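Hydrogenase maturation factor (Thermoanaerobacter tengcongensis, PDB 3VTH) probably transfers the carbamoyl group of carbamoyl phosphate, with ATP, to the C-terminal cysteine of HypE during [NiFe]-hydrogenase maturation. Local coordinates at residues F25-Y36 against A62-P72. Sequence-based numbering, arbitrary orientation.
Sequences FRPFVFNIAQKY and AFIREIKENPP. With PO4 (phosphate ion), chain E.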
loop_
_atom_site.group_PDB
_atom_site.type_symbol
_atom_site.label_atom_id
_atom_site.label_comp_id
_atom_site.label_asym_id
_atom_site.label_seq_id
_atom_site.Cartn_x
_atom_site.Cartn_y
_atom_site.Cartn_z
ATOM N N PHE A 25 -9.366 0.882 24.582
ATOM C CA PHE A 25 -9.838 -0.359 25.182
ATOM C C PHE A 25 -9.844 -0.329 26.719
ATOM O O PHE A 25 -10.744 -0.878 27.346
ATOM C CB PHE A 25 -9.043 -1.555 24.665
ATOM C CG PHE A 25 -9.899 -2.694 24.172
ATOM C CD1 PHE A 25 -9.607 -3.318 22.958
ATOM C CD2 PHE A 25 -10.988 -3.151 24.921
ATOM C CE1 PHE A 25 -10.382 -4.397 22.494
ATOM C CE2 PHE A 25 -11.775 -4.233 24.473
ATOM C CZ PHE A 25 -11.472 -4.853 23.260
ATOM N N ARG A 26 -8.849 0.304 27.325
ATOM C CA ARG A 26 -8.813 0.417 28.786
ATOM C C ARG A 26 -10.001 1.214 29.336
ATOM O O ARG A 26 -10.721 0.691 30.179
ATOM C CB ARG A 26 -7.453 0.918 29.293
ATOM C CG ARG A 26 -6.351 -0.161 29.168
ATOM C CD ARG A 26 -4.971 0.399 29.408
ATOM N NE ARG A 26 -4.533 1.272 28.303
ATOM C CZ ARG A 26 -3.377 1.934 28.274
ATOM N NH1 ARG A 26 -2.509 1.832 29.291
ATOM N NH2 ARG A 26 -3.076 2.690 27.215
ATOM N N PRO A 27 -10.254 2.444 28.824
ATOM C CA PRO A 27 -11.450 3.146 29.319
ATOM C C PRO A 27 -12.778 2.438 29.003
ATOM O O PRO A 27 -13.681 2.457 29.837
ATOM C CB PRO A 27 -11.390 4.523 28.622
ATOM C CG PRO A 27 -10.384 4.385 27.523
ATOM C CD PRO A 27 -9.410 3.334 27.993
ATOM N N PHE A 28 -12.884 1.828 27.820
ATOM C CA PHE A 28 -14.044 1.019 27.458
ATOM C C PHE A 28 -14.299 -0.093 28.511
ATOM O O PHE A 28 -15.404 -0.231 29.022
ATOM C CB PHE A 28 -13.839 0.421 26.049
ATOM C CG PHE A 28 -14.926 -0.534 25.613
ATOM C CD1 PHE A 28 -14.642 -1.872 25.405
ATOM C CD2 PHE A 28 -16.229 -0.090 25.419
ATOM C CE1 PHE A 28 -15.640 -2.771 25.003
ATOM C CE2 PHE A 28 -17.237 -0.982 25.020
ATOM C CZ PHE A 28 -16.931 -2.325 24.803
ATOM N N VAL A 29 -13.262 -0.851 28.851
ATOM C CA VAL A 29 -13.406 -1.956 29.813
ATOM C C VAL A 29 -13.789 -1.418 31.179
ATOM O O VAL A 29 -14.662 -1.972 31.844
ATOM C CB VAL A 29 -12.116 -2.825 29.857
ATOM C CG1 VAL A 29 -12.032 -3.696 31.126
ATOM C CG2 VAL A 29 -12.046 -3.695 28.586
ATOM N N PHE A 30 -13.152 -0.325 31.587
ATOM C CA PHE A 30 -13.479 0.284 32.867
ATOM C C PHE A 30 -14.974 0.583 32.952
ATOM O O PHE A 30 -15.636 0.284 33.955
ATOM C CB PHE A 30 -12.674 1.574 33.078
ATOM C CG PHE A 30 -13.000 2.279 34.367
ATOM C CD1 PHE A 30 -14.034 3.208 34.423
ATOM C CD2 PHE A 30 -12.267 2.015 35.527
ATOM C CE1 PHE A 30 -14.350 3.873 35.635
ATOM C CE2 PHE A 30 -12.571 2.667 36.743
ATOM C CZ PHE A 30 -13.608 3.594 36.800
ATOM N N ASN A 31 -15.484 1.182 31.888
ATOM C CA ASN A 31 -16.858 1.654 31.897
ATOM C C ASN A 31 -17.865 0.504 31.875
ATOM O O ASN A 31 -18.847 0.549 32.610
ATOM C CB ASN A 31 -17.095 2.681 30.780
ATOM C CG ASN A 31 -16.402 4.022 31.058
ATOM O OD1 ASN A 31 -15.616 4.518 30.239
ATOM N ND2 ASN A 31 -16.686 4.609 32.218
ATOM N N ILE A 32 -17.617 -0.537 31.085
ATOM C CA ILE A 32 -18.541 -1.671 31.096
ATOM C C ILE A 32 -18.379 -2.529 32.374
ATOM O O ILE A 32 -19.360 -3.077 32.891
ATOM C CB ILE A 32 -18.519 -2.497 29.773
ATOM C CG1 ILE A 32 -17.136 -3.076 29.483
ATOM C CG2 ILE A 32 -18.956 -1.611 28.580
ATOM C CD1 ILE A 32 -17.161 -4.226 28.474
ATOM N N ALA A 33 -17.170 -2.579 32.933
ATOM C CA ALA A 33 -16.983 -3.265 34.224
ATOM C C ALA A 33 -17.811 -2.585 35.327
ATOM O O ALA A 33 -18.441 -3.263 36.145
ATOM C CB ALA A 33 -15.520 -3.309 34.615
ATOM N N GLN A 34 -17.820 -1.251 35.339
ATOM C CA GLN A 34 -18.647 -0.506 36.303
ATOM C C GLN A 34 -20.139 -0.749 36.055
ATOM O O GLN A 34 -20.923 -0.913 36.992
ATOM C CB GLN A 34 -18.341 0.995 36.254
ATOM C CG GLN A 34 -16.881 1.342 36.447
ATOM C CD GLN A 34 -16.564 1.875 37.826
ATOM O OE1 GLN A 34 -17.051 2.940 38.220
ATOM N NE2 GLN A 34 -15.709 1.168 38.554
ATOM N N LYS A 35 -20.514 -0.793 34.783
ATOM C CA LYS A 35 -21.902 -0.989 34.371
ATOM C C LYS A 35 -22.443 -2.313 34.900
ATOM O O LYS A 35 -23.589 -2.390 35.339
ATOM C CB LYS A 35 -21.984 -0.995 32.849
ATOM C CG LYS A 35 -23.384 -0.914 32.278
ATOM C CD LYS A 35 -23.329 -1.100 30.771
ATOM C CE LYS A 35 -24.727 -1.284 30.172
ATOM N NZ LYS A 35 -24.585 -1.657 28.731
ATOM N N TYR A 36 -21.615 -3.351 34.848
ATOM C CA TYR A 36 -22.025 -4.675 35.296
ATOM C C TYR A 36 -21.516 -5.009 36.699
ATOM O O TYR A 36 -21.422 -6.176 37.074
ATOM C CB TYR A 36 -21.600 -5.731 34.258
ATOM C CG TYR A 36 -22.261 -5.519 32.912
ATOM C CD1 TYR A 36 -23.647 -5.638 32.771
ATOM C CD2 TYR A 36 -21.508 -5.194 31.786
ATOM C CE1 TYR A 36 -24.269 -5.434 31.534
ATOM C CE2 TYR A 36 -22.121 -4.983 30.544
ATOM C CZ TYR A 36 -23.501 -5.110 30.435
ATOM O OH TYR A 36 -24.109 -4.911 29.222
ATOM N N ALA A 62 -22.374 -10.891 30.527
ATOM C CA ALA A 62 -22.824 -9.665 29.859
ATOM C C ALA A 62 -21.647 -8.743 29.480
ATOM O O ALA A 62 -21.611 -8.177 28.389
ATOM C CB ALA A 62 -23.843 -8.933 30.737
ATOM N N PHE A 63 -20.687 -8.611 30.387
ATOM C CA PHE A 63 -19.433 -7.885 30.134
ATOM C C PHE A 63 -18.672 -8.469 28.920
ATOM O O PHE A 63 -18.258 -7.729 28.013
ATOM C CB PHE A 63 -18.599 -7.923 31.427
ATOM C CG PHE A 63 -17.188 -7.419 31.302
ATOM C CD1 PHE A 63 -16.139 -8.304 31.099
ATOM C CD2 PHE A 63 -16.897 -6.071 31.504
ATOM C CE1 PHE A 63 -14.819 -7.847 31.034
ATOM C CE2 PHE A 63 -15.587 -5.609 31.450
ATOM C CZ PHE A 63 -14.547 -6.496 31.207
ATOM N N ILE A 64 -18.515 -9.792 28.890
ATOM C CA ILE A 64 -17.818 -10.453 27.778
ATOM C C ILE A 64 -18.569 -10.236 26.457
ATOM O O ILE A 64 -17.961 -9.943 25.427
ATOM C CB ILE A 64 -17.597 -11.960 28.056
ATOM C CG1 ILE A 64 -16.585 -12.160 29.191
ATOM C CG2 ILE A 64 -17.149 -12.696 26.794
ATOM C CD1 ILE A 64 -16.454 -13.640 29.660
ATOM N N ARG A 65 -19.892 -10.372 26.511
ATOM C CA ARG A 65 -20.762 -10.156 25.356
ATOM C C ARG A 65 -20.636 -8.726 24.814
ATOM O O ARG A 65 -20.612 -8.530 23.600
ATOM C CB ARG A 65 -22.210 -10.453 25.739
ATOM C CG ARG A 65 -23.150 -10.725 24.587
ATOM C CD ARG A 65 -24.480 -11.343 25.093
ATOM N NE ARG A 65 -25.192 -10.441 26.005
ATOM C CZ ARG A 65 -25.513 -10.713 27.275
ATOM N NH1 ARG A 65 -25.217 -11.890 27.832
ATOM N NH2 ARG A 65 -26.160 -9.797 27.991
ATOM N N GLU A 66 -20.555 -7.737 25.708
ATOM C CA GLU A 66 -20.348 -6.345 25.272
ATOM C C GLU A 66 -19.028 -6.174 24.530
ATOM O O GLU A 66 -18.980 -5.507 23.499
ATOM C CB GLU A 66 -20.432 -5.355 26.431
ATOM C CG GLU A 66 -21.783 -4.659 26.568
ATOM C CD GLU A 66 -21.900 -3.439 25.666
ATOM O OE1 GLU A 66 -21.172 -2.451 25.903
ATOM O OE2 GLU A 66 -22.726 -3.465 24.724
ATOM N N ILE A 67 -17.968 -6.783 25.052
ATOM C CA ILE A 67 -16.674 -6.730 24.378
ATOM C C ILE A 67 -16.768 -7.353 22.983
ATOM O O ILE A 67 -16.320 -6.749 22.008
ATOM C CB ILE A 67 -15.561 -7.412 25.184
ATOM C CG1 ILE A 67 -15.262 -6.621 26.457
ATOM C CG2 ILE A 67 -14.293 -7.511 24.328
ATOM C CD1 ILE A 67 -14.362 -7.339 27.449
ATOM N N LYS A 68 -17.366 -8.540 22.890
ATOM C CA LYS A 68 -17.503 -9.248 21.617
ATOM C C LYS A 68 -18.411 -8.494 20.643
ATOM O O LYS A 68 -18.138 -8.470 19.443
ATOM C CB LYS A 68 -18.008 -10.690 21.829
ATOM C CG LYS A 68 -17.055 -11.572 22.673
ATOM C CD LYS A 68 -17.641 -12.944 22.965
ATOM C CE LYS A 68 -16.566 -13.941 23.387
ATOM N NZ LYS A 68 -17.149 -15.267 23.776
ATOM N N GLU A 69 -19.474 -7.876 21.157
ATOM C CA GLU A 69 -20.500 -7.244 20.312
ATOM C C GLU A 69 -20.182 -5.824 19.853
ATOM O O GLU A 69 -20.461 -5.470 18.706
ATOM C CB GLU A 69 -21.867 -7.256 20.994
ATOM C CG GLU A 69 -22.662 -8.522 20.741
ATOM C CD GLU A 69 -23.917 -8.616 21.598
ATOM O OE1 GLU A 69 -24.376 -7.582 22.137
ATOM O OE2 GLU A 69 -24.445 -9.738 21.731
ATOM N N ASN A 70 -19.661 -4.989 20.748
ATOM C CA ASN A 70 -19.240 -3.652 20.305
ATOM C C ASN A 70 -17.912 -3.205 20.870
ATOM O O ASN A 70 -17.855 -2.315 21.720
ATOM C CB ASN A 70 -20.335 -2.584 20.437
ATOM C CG ASN A 70 -20.907 -2.508 21.799
ATOM O OD1 ASN A 70 -21.872 -3.214 22.119
ATOM N ND2 ASN A 70 -20.351 -1.619 22.623
ATOM N N PRO A 71 -16.835 -3.840 20.389
ATOM C CA PRO A 71 -15.506 -3.446 20.782
ATOM C C PRO A 71 -15.208 -2.039 20.253
ATOM O O PRO A 71 -15.934 -1.528 19.397
ATOM C CB PRO A 71 -14.621 -4.485 20.077
ATOM C CG PRO A 71 -15.369 -4.863 18.880
ATOM C CD PRO A 71 -16.813 -4.824 19.287
ATOM N N PRO A 72 -14.138 -1.415 20.751
ATOM C CA PRO A 72 -13.820 -0.066 20.280
ATOM C C PRO A 72 -13.661 -0.027 18.758
ATOM O O PRO A 72 -13.258 -1.026 18.147
ATOM C CB PRO A 72 -12.494 0.236 20.982
ATOM C CG PRO A 72 -12.561 -0.639 22.277
ATOM C CD PRO A 72 -13.181 -1.900 21.761
HETATM P P PO4 E . -5.887 1.960 24.958
HETATM O O1 PO4 E . -6.144 3.280 24.284
HETATM O O2 PO4 E . -6.575 0.845 24.209
HETATM O O3 PO4 E . -4.409 1.694 24.935
HETATM O O4 PO4 E . -6.407 2.000 26.382
#
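Phe25 lays one ring face against the Pro72 pyrrolidine in a CH-pi contact, Pro72 CD standing 3.7 Å from the ring centroid and 9° off its normal, while Ile67 CG2 meets the same ring at its edge. The neighbouring Phe28 ring, CG anti to its own backbone N (chi1 175°), reaches across to the C-terminal end of helix 57-69: its CD1 touches Pro72 CD, and its CZ lies 3.2 Å from the carbonyl O of Asn70. Further along, Ile32 CD1 wedges between Phe63 CD2, at 3.6 Å, and Ile67 CG1, with Val29 CG1 at the edge of the Phe63 ring. Tyr36, just past helix 25-35, receives Ala62 CB over one ring face, 3.9 Å from the centroid, and Lys35 CD over the other; its OH abuts Glu66 CG. Over these segments the axes approach to 9.8 Å and run roughly antiparallel, the helix pair that packs on one face of the sheet in the acylphosphatase fold. Beneath them Phe25, Val29 and Phe63 rest on strand 48-55. The start of helix 25-35 also holds a phosphate ion, gripped by the backbone N of Phe25 and Arg26 and by Arg26 NE to O4 (2.8 Å) and NH2 to O3, with Asp152 forming a salt bridge to Arg26 NH1, a cradle consistent with the predicted catalytic role of Arg26. An alanine in place of Phe25 would keep the N-H to phosphate but would probably cost Pro72 CD its ring face and Ile67 CG2 its ring edge, opening a gap between the start of helix 25-35 and Pro72, with Phe28 left as their aromatic neighbour.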